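Local coordinates for protein DegQ (Legionella fallonii, PDB 3PV2) that probably degrades misfolded proteins as an HtrA-family protease, joining a trypsin-like domain to two PDZ domains and forming large self-compartmentizing 12-mers, at residues Leu370-Phe375 and Val388-Ala393; Pro406-Ile411 and Val437-Gly442; Lys138-Gly143 and Gly214-Ile219; Pro23-Ile28 and Ala208-Lys213. One frame throughout, in Å; residues are numbered along the deposited sequence.

Contact 1: residues Leu370-Phe375 and Val388-Ala393; sequences LALRAF and VQVVGA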
# COMPACT_ATOMS: atom_id res chain seq x y z
N LEU B 370 40.42 -25.15 -19.39
CA LEU B 370 40.81 -24.77 -18.03
C LEU B 370 41.87 -23.67 -18.06
O LEU B 370 42.86 -23.78 -18.82
CB LEU B 370 41.36 -25.98 -17.28
CG LEU B 370 40.38 -27.23 -17.18
CD1 LEU B 370 41.13 -28.34 -16.43
CD2 LEU B 370 38.98 -26.88 -16.54
N ALA B 371 41.66 -22.63 -17.24
CA ALA B 371 42.64 -21.59 -17.03
C ALA B 371 43.39 -22.00 -15.78
O ALA B 371 42.80 -22.31 -14.74
CB ALA B 371 41.91 -20.19 -16.83
N LEU B 372 44.69 -22.10 -15.90
CA LEU B 372 45.51 -22.81 -14.92
C LEU B 372 46.71 -21.93 -14.56
O LEU B 372 47.31 -21.35 -15.45
CB LEU B 372 46.06 -24.10 -15.57
CG LEU B 372 45.04 -25.15 -16.03
CD1 LEU B 372 45.71 -26.29 -16.78
CD2 LEU B 372 44.26 -25.64 -14.90
N ARG B 373 47.09 -21.86 -13.31
CA ARG B 373 48.31 -21.18 -12.93
C ARG B 373 48.98 -21.92 -11.81
O ARG B 373 48.32 -22.59 -11.04
CB ARG B 373 48.04 -19.73 -12.51
CG ARG B 373 47.25 -19.60 -11.22
CD ARG B 373 47.43 -18.23 -10.52
NE ARG B 373 47.33 -18.39 -9.06
CZ ARG B 373 48.26 -18.00 -8.18
NH1 ARG B 373 49.36 -17.38 -8.58
NH2 ARG B 373 48.07 -18.20 -6.89
N ALA B 374 50.29 -21.82 -11.75
CA ALA B 374 51.08 -22.37 -10.63
C ALA B 374 50.65 -21.74 -9.29
O ALA B 374 50.25 -20.61 -9.24
CB ALA B 374 52.58 -22.08 -10.86
N PHE B 375 50.81 -22.48 -8.21
CA PHE B 375 50.27 -22.11 -6.91
C PHE B 375 51.14 -22.73 -5.84
O PHE B 375 51.45 -23.95 -5.86
CB PHE B 375 48.87 -22.75 -6.80
CG PHE B 375 48.11 -22.40 -5.55
CD1 PHE B 375 47.40 -21.22 -5.47
CD2 PHE B 375 48.11 -23.21 -4.51
CE1 PHE B 375 46.65 -20.92 -4.33
CE2 PHE B 375 47.37 -22.93 -3.36
CZ PHE B 375 46.64 -21.76 -3.29
N VAL B 388 48.50 -26.74 -8.93
CA VAL B 388 48.06 -25.88 -10.04
C VAL B 388 46.67 -25.45 -9.72
O VAL B 388 45.78 -26.30 -9.52
CB VAL B 388 48.07 -26.64 -11.38
CG1 VAL B 388 47.31 -25.84 -12.48
CG2 VAL B 388 49.52 -26.83 -11.82
N GLN B 389 46.46 -24.15 -9.65
CA GLN B 389 45.17 -23.59 -9.36
C GLN B 389 44.37 -23.47 -10.59
O GLN B 389 44.88 -22.99 -11.63
CB GLN B 389 45.33 -22.22 -8.75
CG GLN B 389 44.09 -21.47 -8.48
CD GLN B 389 44.38 -20.20 -7.71
OE1 GLN B 389 45.09 -19.31 -8.20
NE2 GLN B 389 43.85 -20.12 -6.54
N VAL B 390 43.09 -23.88 -10.51
CA VAL B 390 42.20 -23.73 -11.67
C VAL B 390 41.51 -22.37 -11.50
O VAL B 390 40.69 -22.17 -10.62
CB VAL B 390 41.13 -24.79 -11.71
CG1 VAL B 390 40.17 -24.54 -12.90
CG2 VAL B 390 41.77 -26.25 -11.73
N VAL B 391 41.87 -21.41 -12.33
CA VAL B 391 41.40 -20.06 -12.19
C VAL B 391 40.07 -19.99 -12.88
O VAL B 391 39.23 -19.22 -12.50
CB VAL B 391 42.39 -19.14 -12.99
CG1 VAL B 391 41.89 -17.62 -13.10
CG2 VAL B 391 43.74 -19.23 -12.36
N GLY B 392 39.87 -20.79 -13.94
CA GLY B 392 38.62 -20.78 -14.68
C GLY B 392 38.42 -22.16 -15.31
O GLY B 392 39.37 -22.89 -15.57
N ALA B 393 37.17 -22.52 -15.58
CA ALA B 393 36.86 -23.76 -16.27
C ALA B 393 35.62 -23.58 -17.10
O ALA B 393 34.58 -23.25 -16.55
CB ALA B 393 36.64 -24.84 -15.22
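R373 reaches Q389 through NE, which donates to the amide oxygen: NE and OE1 stand 2.6 Å apart and the bond is nearly straight, 171° at the hydrogen. OE1 lies close to the guanidinium plane, at its edge, while the amide plane is turned 44° against it. The two side chains run next to each other and point the same way, the glutamine extended, with CG anti to its backbone N (chi1 176°). Long side chains with polar ends suit this partly exposed face because their carbons also pack: R373 CG sits 3.7 Å from V391 CG2. The F375 ring lies obliquely beside the Q389 amide, with CE1 3.7 Å from NE2.

An antiparallel ladder sets these groups in place. R373 and Q389 form a hydrogen-bonded pair, with N-to-O bonds in both directions. V391 and G392 both face A371 in a classic beta bulge. A371 O accepts V391 N at 2.7 Å and, weakly, G392 N, while A371 N donates to G392 O. Small A371 fits here, its CB 4.0 Å from V391 CB.

On the other face L370, L372, V388 and V390 are buried and aliphatic. L372 CB meets V388 CG1 at 3.8 Å, and L370 CD2 presses on A393 CB at 3.4 Å, a tight fit. Helix 421-428 covers L372 and V388 through L424. Around the polar face, E376 of a second subunit packs on R373, and its Q377 on A371 and V391. Because Q389 is neutral, its bond fixes the direction of the guanidinium without cancelling the charge, which E376 of that subunit may temper.

Contact 2: residues Pro406-Ile411 and Val437-Gly442; sequences PGDIII and VQVLRG
D408 and R441 meet with their flat groups nearly coplanar, carboxylate and guanidinium planes only 8° apart. The arginine comes side-on: NE donates to OD1 at 2.8 Å and NH2 to OD2 at 2.7 Å, each oxygen using its syn lone pair. A bend at chi3 (-36°) places NE for this salt bridge. Both ends have second partners, since OD2 also accepts R405 N and NH2 also donates to G403 O.

I411 and L440 stand at about a right angle; their CD1 methyls are modelled at 3.2 Å, closer than normal carbon contact, so the exact fit is doubtful. The same I411 CD1 lies 3.7 Å from Q438 CD, the amide carbon; the amide's polar atoms turn to S412 OG and to S287 O of a third subunit. I410 CG1 approaches V439 CG1 at 4.0 Å; branched aliphatics suit this buried side of the strands.

The backbones hold these pairs in register. I409 and L440 exchange N-to-O bonds, and I411 N donates to Q438 O. A water links G407 O and G442 N, and both residues have positive phi, which favours glycine. Strand 409-413 has strand 384-393 as its other long neighbour and pairs here with 435-441, whose own next neighbour is 444-450: this succession belongs to the curled antiparallel sheet of a PDZ domain, here the second of the chain.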
# COMPACT_ATOMS: atom_id res chain seq x y z
N PRO B 406 36.32 -23.52 -10.58
CA PRO B 406 37.26 -22.45 -10.37
C PRO B 406 37.64 -22.39 -8.92
O PRO B 406 36.80 -22.63 -8.05
CB PRO B 406 36.47 -21.20 -10.79
CG PRO B 406 35.51 -21.77 -11.92
CD PRO B 406 35.11 -23.09 -11.31
N GLY B 407 38.92 -22.12 -8.64
CA GLY B 407 39.34 -22.15 -7.24
C GLY B 407 39.95 -23.42 -6.76
O GLY B 407 40.68 -23.37 -5.78
N ASP B 408 39.63 -24.56 -7.40
CA ASP B 408 40.26 -25.80 -7.10
C ASP B 408 41.78 -25.79 -7.27
O ASP B 408 42.28 -25.17 -8.21
CB ASP B 408 39.67 -26.89 -7.99
CG ASP B 408 38.29 -27.34 -7.55
OD1 ASP B 408 37.80 -26.89 -6.49
OD2 ASP B 408 37.66 -28.20 -8.26
N ILE B 409 42.51 -26.45 -6.37
CA ILE B 409 43.90 -26.64 -6.57
C ILE B 409 44.16 -28.09 -6.90
O ILE B 409 43.85 -28.99 -6.10
CB ILE B 409 44.78 -26.28 -5.33
CG1 ILE B 409 44.43 -24.91 -4.71
CG2 ILE B 409 46.27 -26.35 -5.70
CD1 ILE B 409 44.36 -23.81 -5.65
N ILE B 410 44.73 -28.35 -8.08
CA ILE B 410 45.18 -29.68 -8.46
C ILE B 410 46.53 -29.98 -7.83
O ILE B 410 47.55 -29.35 -8.14
CB ILE B 410 45.28 -29.84 -9.92
CG1 ILE B 410 43.90 -29.65 -10.53
CG2 ILE B 410 45.76 -31.28 -10.33
CD1 ILE B 410 43.98 -29.40 -12.11
N ILE B 411 46.49 -30.89 -6.87
CA ILE B 411 47.70 -31.21 -6.11
C ILE B 411 48.37 -32.54 -6.48
O ILE B 411 49.52 -32.74 -6.12
CB ILE B 411 47.47 -31.17 -4.61
CG1 ILE B 411 46.46 -32.20 -4.19
CG2 ILE B 411 46.99 -29.78 -4.18
CD1 ILE B 411 46.57 -32.45 -2.57
N VAL B 437 42.61 -36.73 -11.03
CA VAL B 437 43.15 -35.50 -10.37
C VAL B 437 42.68 -35.48 -8.92
O VAL B 437 41.60 -35.99 -8.55
CB VAL B 437 42.73 -34.22 -11.04
CG1 VAL B 437 43.03 -34.33 -12.52
CG2 VAL B 437 41.26 -34.07 -10.95
N GLN B 438 43.60 -35.13 -8.04
CA GLN B 438 43.23 -34.86 -6.68
C GLN B 438 43.14 -33.36 -6.51
O GLN B 438 44.12 -32.65 -6.75
CB GLN B 438 44.32 -35.40 -5.73
CG GLN B 438 43.97 -35.21 -4.29
CD GLN B 438 45.05 -35.74 -3.36
OE1 GLN B 438 46.16 -35.99 -3.82
NE2 GLN B 438 44.77 -35.77 -2.04
N VAL B 439 41.97 -32.87 -6.10
CA VAL B 439 41.75 -31.43 -5.97
C VAL B 439 41.54 -31.04 -4.54
O VAL B 439 40.86 -31.76 -3.79
CB VAL B 439 40.55 -30.88 -6.81
CG1 VAL B 439 40.80 -30.92 -8.40
CG2 VAL B 439 39.22 -31.48 -6.46
N LEU B 440 42.10 -29.90 -4.12
CA LEU B 440 41.85 -29.35 -2.81
C LEU B 440 40.82 -28.27 -3.05
O LEU B 440 40.96 -27.45 -3.97
CB LEU B 440 43.12 -28.73 -2.25
CG LEU B 440 43.88 -29.36 -1.07
CD1 LEU B 440 44.10 -30.89 -1.17
CD2 LEU B 440 45.16 -28.62 -0.74
N ARG B 441 39.79 -28.24 -2.20
CA ARG B 441 38.75 -27.26 -2.34
C ARG B 441 38.44 -26.77 -0.91
O ARG B 441 37.88 -27.52 -0.09
CB ARG B 441 37.50 -27.89 -2.97
CG ARG B 441 36.25 -26.94 -2.90
CD ARG B 441 35.07 -27.34 -3.84
NE ARG B 441 35.55 -27.91 -5.13
CZ ARG B 441 34.81 -28.64 -5.94
NH1 ARG B 441 33.56 -28.96 -5.60
NH2 ARG B 441 35.34 -29.10 -7.09
N GLY B 442 38.82 -25.55 -0.64
CA GLY B 442 38.81 -25.02 0.75
C GLY B 442 39.44 -25.96 1.76
O GLY B 442 40.60 -26.22 1.67
O HOH W 1 40.49 -24.33 -2.81

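Contact 3: residues Lys138-Gly143 and Gly214-Ile219; sequences KSLVIG and GELIGI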
# COMPACT_ATOMS: atom_id res chain seq x y z
N LYS B 138 8.40 -3.86 -60.16
CA LYS B 138 9.46 -2.87 -60.29
C LYS B 138 10.41 -2.87 -59.11
O LYS B 138 10.01 -3.12 -57.98
CB LYS B 138 8.86 -1.46 -60.46
CG LYS B 138 8.68 -1.03 -61.91
CD LYS B 138 7.28 -0.49 -62.22
CE LYS B 138 6.93 -0.61 -63.72
NZ LYS B 138 6.17 -1.87 -64.03
N SER B 139 11.68 -2.58 -59.41
CA SER B 139 12.71 -2.37 -58.40
C SER B 139 13.25 -0.96 -58.55
O SER B 139 12.57 -0.10 -59.08
CB SER B 139 13.84 -3.41 -58.52
OG SER B 139 14.61 -3.55 -57.32
N LEU B 140 14.44 -0.73 -57.99
CA LEU B 140 15.16 0.55 -58.04
C LEU B 140 16.64 0.25 -58.23
O LEU B 140 17.08 -0.86 -57.95
CB LEU B 140 14.99 1.37 -56.73
CG LEU B 140 14.75 0.76 -55.33
CD1 LEU B 140 15.17 -0.62 -55.14
CD2 LEU B 140 15.34 1.62 -54.27
N VAL B 141 17.42 1.27 -58.59
CA VAL B 141 18.87 1.16 -58.66
C VAL B 141 19.49 0.84 -57.29
O VAL B 141 19.19 1.50 -56.27
CB VAL B 141 19.50 2.44 -59.18
CG1 VAL B 141 21.02 2.33 -59.10
CG2 VAL B 141 19.03 2.73 -60.61
N ILE B 142 20.35 -0.17 -57.25
CA ILE B 142 21.06 -0.50 -56.01
C ILE B 142 22.39 0.24 -55.96
O ILE B 142 23.18 0.22 -56.90
CB ILE B 142 21.29 -1.95 -55.85
CG1 ILE B 142 19.94 -2.66 -55.75
CG2 ILE B 142 22.06 -2.18 -54.58
CD1 ILE B 142 19.76 -3.69 -56.77
N GLY B 143 22.59 0.98 -54.89
CA GLY B 143 23.81 1.76 -54.75
C GLY B 143 24.91 1.04 -54.01
O GLY B 143 24.83 -0.16 -53.69
N GLY B 214 18.13 8.67 -55.40
CA GLY B 214 17.09 7.62 -55.35
C GLY B 214 17.59 6.17 -55.40
O GLY B 214 16.82 5.24 -55.61
N GLU B 215 18.88 5.98 -55.15
CA GLU B 215 19.49 4.64 -55.11
C GLU B 215 19.36 4.02 -53.74
O GLU B 215 19.53 4.73 -52.70
CB GLU B 215 20.96 4.75 -55.40
CG GLU B 215 21.21 5.56 -56.62
CD GLU B 215 22.68 5.65 -56.97
OE1 GLU B 215 23.55 5.65 -56.06
OE2 GLU B 215 22.95 5.75 -58.19
N LEU B 216 19.11 2.72 -53.71
CA LEU B 216 19.00 2.03 -52.46
C LEU B 216 20.33 1.93 -51.80
O LEU B 216 21.24 1.34 -52.39
CB LEU B 216 18.41 0.67 -52.66
CG LEU B 216 18.04 -0.15 -51.44
CD1 LEU B 216 17.03 0.50 -50.55
CD2 LEU B 216 17.51 -1.57 -51.96
N ILE B 217 20.46 2.52 -50.60
CA ILE B 217 21.69 2.39 -49.82
C ILE B 217 21.56 1.67 -48.50
O ILE B 217 22.53 1.33 -47.88
CB ILE B 217 22.30 3.75 -49.60
CG1 ILE B 217 21.30 4.71 -48.88
CG2 ILE B 217 22.70 4.30 -50.96
CD1 ILE B 217 21.96 5.71 -48.18
N GLY B 218 20.35 1.37 -48.08
CA GLY B 218 20.19 0.64 -46.84
C GLY B 218 18.79 0.10 -46.67
O GLY B 218 17.88 0.54 -47.38
N ILE B 219 18.64 -0.82 -45.72
CA ILE B 219 17.34 -1.29 -45.30
C ILE B 219 17.05 -0.77 -43.93
O ILE B 219 17.82 -1.04 -42.99
CB ILE B 219 17.27 -2.79 -45.31
CG1 ILE B 219 17.48 -3.32 -46.74
CG2 ILE B 219 15.89 -3.29 -44.82
CD1 ILE B 219 16.47 -2.90 -47.77
O HOH W 2 16.41 4.19 -58.32
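L216 meets the loop 138-143 with both its backbone and its side chain. L216 N donates to V141 O at 2.8 Å with 166° at the hydrogen, and L216 O accepts G143 N at 2.9 Å, so the residue holds the loop at two points on either side of I142.

From the backbone, the leucine begins with CB, which lies 3.6 Å from L140 CD2 and also touches V141 O. The first torsion sets CG anti to the backbone N (chi1 -172°). Of the terminal methyls, CD2 comes 4.1 Å from L140 CD1, so one methyl of L140 rests on the stem of L216 and the other near its CD2, the side chains crossing obliquely. Branched aliphatic side chains suit buried L216, and nearby L216 N and V141 O satisfy each other.

E215 lies side by side with V141 and points the same way; its CG is 4.1 Å from V141 CG1, while OE1 bonds to N211 ND2. G143 suits its place because a side chain there would be directed at L216 O and the E215 carboxylate. G214 adopts positive phi, which favours glycine, and its O receives a hydrogen bond from a water 2.9 Å away that accepts one from V141 N.

Around this joint, strand 216-221 runs between strands 208-211 and 234-238 in the second beta barrel of the trypsin fold. Its L216 rests on A208, on I239 of helix 239-252, and on V82 and I84 of strand 74-85, which belongs to the first barrel. L140 also touches V82, and I142 packs on the helix through I239 and K243.

Contact 4: residues Pro23-Ile28 and Ala208-Lys213; sequences PVLKNI and ALVNAK
I28 and V210 carry the apolar part of this contact, reaching toward each other tip to tip. I28 CD1 meets V210 CG1 at 3.6 Å and V210 CG2 at 3.9 Å, thus settling against both methyls. The first torsion of I28 (68°) puts CG1 between the backbone N and the carbonyl carbon, from where an extended second torsion carries CD1 outward. L25 adds a looser touch, its CD2 4.4 Å from V210 CG2. Aliphatic residues suit this interface: L25 and I28 on the helix and V210 on the strand are all buried.

Contacts of side chain with backbone come from V24, whose CG1 lies 4.0 Å from A212 O and whose CG2 approaches the carbonyl carbon of K213. These touches are loose and less certain, V24 having an eclipsed first torsion (3°).

In the fold, they lean the N-terminal helix 22-28 on strand 208-211, which pairs with strands 216-221 and 153-158 in the closed second barrel of the trypsin-like domain. V155 of strand 153-158 touches both L25 and V210, and L140 is shared by I28 and V210.

The polar interaction within 208-213 is weak: K213 N donates to N211 OD1 at 3.0 Å, the pairing of an Asx turn, which suits asparagine's short side-chain carbonyl. Between subunits, L25 packs on V150 of a fourth subunit, and A212 and K213 on M18 of a fifth.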
# COMPACT_ATOMS: atom_id res chain seq x y z
N PRO B 23 10.17 13.84 -57.32
CA PRO B 23 10.25 13.12 -58.61
C PRO B 23 11.02 11.77 -58.49
O PRO B 23 10.56 10.73 -59.00
CB PRO B 23 10.99 14.13 -59.53
CG PRO B 23 10.86 15.45 -58.90
CD PRO B 23 10.82 15.15 -57.40
N VAL B 24 12.12 11.78 -57.73
CA VAL B 24 12.85 10.57 -57.53
C VAL B 24 12.01 9.58 -56.71
O VAL B 24 11.86 8.41 -57.12
CB VAL B 24 14.25 10.75 -56.93
CG1 VAL B 24 14.57 12.15 -56.59
CG2 VAL B 24 14.42 9.83 -55.75
N LEU B 25 11.38 10.06 -55.63
CA LEU B 25 10.55 9.15 -54.82
C LEU B 25 9.45 8.46 -55.65
O LEU B 25 9.14 7.28 -55.43
CB LEU B 25 9.95 9.81 -53.56
CG LEU B 25 10.93 10.38 -52.51
CD1 LEU B 25 10.26 10.69 -51.11
CD2 LEU B 25 12.15 9.50 -52.38
N LYS B 26 8.91 9.19 -56.63
CA LYS B 26 7.83 8.69 -57.48
C LYS B 26 8.24 7.49 -58.25
O LYS B 26 7.48 6.56 -58.35
CB LYS B 26 7.34 9.78 -58.47
CG LYS B 26 5.92 9.53 -59.09
CD LYS B 26 5.60 10.40 -60.35
CE LYS B 26 5.67 11.93 -60.06
NZ LYS B 26 5.57 12.88 -61.26
N ASN B 27 9.43 7.48 -58.80
CA ASN B 27 9.85 6.34 -59.62
C ASN B 27 10.28 5.10 -58.84
O ASN B 27 10.27 4.04 -59.38
CB ASN B 27 10.96 6.79 -60.58
CG ASN B 27 10.42 7.63 -61.77
OD1 ASN B 27 11.17 8.42 -62.36
ND2 ASN B 27 9.14 7.44 -62.14
N ILE B 28 10.65 5.23 -57.58
CA ILE B 28 11.11 4.09 -56.78
C ILE B 28 10.01 3.53 -55.86
O ILE B 28 10.07 2.39 -55.43
CB ILE B 28 12.38 4.47 -56.01
CG1 ILE B 28 12.10 5.50 -54.92
CG2 ILE B 28 13.38 5.04 -57.00
CD1 ILE B 28 13.16 5.53 -53.76
N ALA B 208 13.18 1.17 -47.41
CA ALA B 208 14.34 1.58 -48.18
C ALA B 208 14.90 2.88 -47.59
O ALA B 208 14.16 3.78 -47.26
CB ALA B 208 13.89 1.84 -49.61
N LEU B 209 16.21 2.95 -47.40
CA LEU B 209 16.89 4.22 -47.17
C LEU B 209 17.46 4.53 -48.52
O LEU B 209 18.20 3.71 -49.04
CB LEU B 209 18.02 4.07 -46.13
CG LEU B 209 18.35 5.22 -45.16
CD1 LEU B 209 19.87 5.40 -44.93
CD2 LEU B 209 17.61 6.56 -45.40
N VAL B 210 17.17 5.70 -49.09
CA VAL B 210 17.74 5.98 -50.38
C VAL B 210 18.52 7.24 -50.34
O VAL B 210 18.24 8.11 -49.54
CB VAL B 210 16.67 6.04 -51.49
CG1 VAL B 210 15.90 4.72 -51.58
CG2 VAL B 210 15.74 7.26 -51.36
N ASN B 211 19.49 7.36 -51.23
CA ASN B 211 20.27 8.60 -51.36
C ASN B 211 19.50 9.55 -52.25
O ASN B 211 18.41 9.22 -52.72
CB ASN B 211 21.67 8.37 -51.91
CG ASN B 211 21.65 7.80 -53.33
OD1 ASN B 211 20.69 7.98 -54.07
ND2 ASN B 211 22.70 7.07 -53.69
N ALA B 212 20.08 10.72 -52.47
CA ALA B 212 19.43 11.81 -53.14
C ALA B 212 19.20 11.55 -54.61
O ALA B 212 18.35 12.17 -55.20
CB ALA B 212 20.27 13.11 -52.96
N LYS B 213 19.95 10.62 -55.21
CA LYS B 213 19.66 10.19 -56.58
C LYS B 213 18.67 9.04 -56.57
O LYS B 213 18.42 8.46 -57.61
CB LYS B 213 20.92 9.73 -57.34
CG LYS B 213 22.14 10.68 -57.24
CD LYS B 213 23.49 9.93 -57.24
CE LYS B 213 24.08 9.78 -58.66
NZ LYS B 213 24.35 11.12 -59.28

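Overall arrangement
From the N terminus, contact 4 opens first, holding helix 22-28 until the chain returns 180 residues later with strand 208-211. The loop 138-143 starts contact 3 inside that span, and its partner, 214-219, directly follows 208-213, so contacts 3 and 4 cross. Their centres are 8 Å apart, and strands 208-211 and 216-221 pair directly in the second barrel. Beyond the first PDZ domain, contacts 1 and 2 follow in series: contact 1 closes the hairpin of strands 370-378 and 384-393, contact 2 spans 25 residues, and strands 384-393 and 409-413 unite them in one sheet. The centres of contacts 1 and 3 lie about 54 Å apart.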